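Local coordinates for surface presentation of antigens protein SpaS (Salmonella typhimurium, PDB 3C01) that belongs to the type III secretion exporter family and takes part in the secretory pathway that Salmonella needs to enter mammalian cells, at residues T2-G7 with L49-F54. Residues are numbered along the deposited sequence; the frame is centred on the assembly and turned at random.
Sequences THITIG and LARSLF
Ile4 and Ile6 of strand 4-9 pack against Ala50, Leu53 and Phe54 of helix 47-56 in a largely buried, apolar strand-on-helix contact with no hydrogen bond between the segments. The axes of strand 4-7 and helix 49-54 come within 8.3 Å, their directions 75° apart. Ile4 does most of the work: with CG1 anti to the carbonyl carbon (chi1 -60°) and the chain extended beyond, CD1 reaches the helix, 3.7 Å from Phe54 CB and obliquely beside the ring. The same methyl lies 4.2 Å above the centre of the Arg51 guanidinium, a flat group that can rest on a methyl while its NH2 is hydrogen-bonded to Pro1 O. Ile4 CG2 lies 4.0 Å from Ala50 O, with Ala50 CB a looser neighbour; a small residue suits this spot, where Ile6 CA and Ala50 CA are 6.5 Å apart. The branched Ile6 divides its contacts: CG2 meets Leu53 CD1 at 4.0 Å, and CD1 comes to 4.2 Å from Phe54 CA. Tyr23 of strand 19-25 meets the Phe54 ring nearly parallel. Thr5 points to the other side, onto helix 26-39, and its strand pairs with another protein chain, consistent with the self-cleaved Asn-Pro-Thr-His cytoplasmic domain of the FlhB/YscU/SpaS family, its sheet sandwiched between helices.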
loop_
_atom_site.group_PDB
_atom_site.type_symbol
_atom_site.label_atom_id
_atom_site.label_comp_id
_atom_site.label_asym_id
_atom_site.label_seq_id
_atom_site.Cartn_x
_atom_site.Cartn_y
_atom_site.Cartn_z
ATOM N N THR B 2 12.797 11.104 3.008
ATOM C CA THR B 2 12.708 11.670 1.720
ATOM C C THR B 2 11.955 10.743 0.818
ATOM O O THR B 2 11.326 11.185 -0.106
ATOM C CB THR B 2 14.057 12.076 1.181
ATOM O OG1 THR B 2 14.265 11.460 -0.073
ATOM C CG2 THR B 2 15.128 11.650 2.083
ATOM N N HIS B 3 11.977 9.457 1.105
ATOM C CA HIS B 3 10.990 8.564 0.446
ATOM C C HIS B 3 10.156 7.774 1.423
ATOM O O HIS B 3 10.655 7.360 2.470
ATOM C CB HIS B 3 11.659 7.545 -0.445
ATOM C CG HIS B 3 12.524 8.155 -1.476
ATOM N ND1 HIS B 3 13.886 8.281 -1.310
ATOM C CD2 HIS B 3 12.233 8.674 -2.696
ATOM C CE1 HIS B 3 14.395 8.878 -2.378
ATOM N NE2 HIS B 3 13.414 9.128 -3.230
ATOM N N ILE B 4 8.906 7.530 1.042
ATOM C CA ILE B 4 7.976 6.787 1.882
ATOM C C ILE B 4 7.262 5.740 1.073
ATOM O O ILE B 4 6.831 5.999 -0.021
ATOM C CB ILE B 4 6.859 7.681 2.482
ATOM C CG1 ILE B 4 7.418 8.812 3.348
ATOM C CG2 ILE B 4 5.828 6.820 3.251
ATOM C CD1 ILE B 4 6.290 9.801 3.759
ATOM N N THR B 5 7.021 4.588 1.677
ATOM C CA THR B 5 6.269 3.522 0.994
ATOM C C THR B 5 5.340 2.886 2.007
ATOM O O THR B 5 5.822 2.359 2.984
ATOM C CB THR B 5 7.312 2.583 0.454
ATOM O OG1 THR B 5 7.330 2.638 -1.001
ATOM C CG2 THR B 5 7.224 1.254 1.061
ATOM N N ILE B 6 4.022 3.035 1.846
ATOM C CA ILE B 6 3.022 2.456 2.761
ATOM C C ILE B 6 2.189 1.411 2.021
ATOM O O ILE B 6 1.696 1.688 0.949
ATOM C CB ILE B 6 2.038 3.522 3.271
ATOM C CG1 ILE B 6 2.777 4.679 3.993
ATOM C CG2 ILE B 6 1.019 2.923 4.229
ATOM C CD1 ILE B 6 3.424 4.317 5.316
ATOM N N GLY B 7 2.051 0.205 2.568
ATOM C CA GLY B 7 1.347 -0.869 1.885
ATOM C C GLY B 7 -0.024 -1.019 2.507
ATOM O O GLY B 7 -0.150 -0.875 3.723
ATOM N N LEU B 49 -1.275 11.614 0.518
ATOM C CA LEU B 49 -1.727 10.402 1.220
ATOM C C LEU B 49 -0.566 9.615 1.850
ATOM O O LEU B 49 -0.647 9.209 3.005
ATOM C CB LEU B 49 -2.571 9.529 0.280
ATOM C CG LEU B 49 -3.208 8.322 0.963
ATOM C CD1 LEU B 49 -4.090 8.748 2.109
ATOM C CD2 LEU B 49 -3.993 7.500 -0.067
ATOM N N ALA B 50 0.519 9.435 1.111
ATOM C CA ALA B 50 1.720 8.763 1.655
ATOM C C ALA B 50 2.165 9.465 2.913
ATOM O O ALA B 50 2.464 8.840 3.932
ATOM C CB ALA B 50 2.873 8.755 0.642
ATOM N N ARG B 51 2.218 10.779 2.819
ATOM C CA ARG B 51 2.743 11.584 3.897
ATOM C C ARG B 51 1.881 11.506 5.153
ATOM O O ARG B 51 2.384 11.445 6.265
ATOM C CB ARG B 51 2.874 13.021 3.436
ATOM C CG ARG B 51 4.152 13.663 3.866
ATOM C CD ARG B 51 4.807 14.512 2.776
ATOM N NE ARG B 51 6.147 14.023 2.403
ATOM C CZ ARG B 51 7.202 13.912 3.237
ATOM N NH1 ARG B 51 7.110 14.211 4.551
ATOM N NH2 ARG B 51 8.367 13.476 2.756
ATOM N N SER B 52 0.576 11.485 4.987
ATOM C CA SER B 52 -0.248 11.537 6.137
ATOM C C SER B 52 -0.434 10.144 6.770
ATOM O O SER B 52 -0.477 10.051 8.004
ATOM C CB SER B 52 -1.559 12.293 5.848
ATOM O OG SER B 52 -2.362 11.632 4.909
ATOM N N LEU B 53 -0.545 9.075 5.970
ATOM C CA LEU B 53 -0.520 7.736 6.539
ATOM C C LEU B 53 0.770 7.505 7.302
ATOM O O LEU B 53 0.743 6.947 8.413
ATOM C CB LEU B 53 -0.634 6.680 5.494
ATOM C CG LEU B 53 -1.981 6.568 4.782
ATOM C CD1 LEU B 53 -1.843 5.655 3.518
ATOM C CD2 LEU B 53 -3.119 6.092 5.743
ATOM N N PHE B 54 1.888 7.974 6.755
ATOM C CA PHE B 54 3.179 7.867 7.452
ATOM C C PHE B 54 3.115 8.528 8.827
ATOM O O PHE B 54 3.599 7.988 9.805
ATOM C CB PHE B 54 4.310 8.507 6.654
ATOM C CG PHE B 54 5.630 8.403 7.331
ATOM C CD1 PHE B 54 6.257 7.170 7.465
ATOM C CD2 PHE B 54 6.233 9.516 7.896
ATOM C CE1 PHE B 54 7.478 7.060 8.147
ATOM C CE2 PHE B 54 7.455 9.402 8.569
ATOM C CZ PHE B 54 8.072 8.166 8.687
#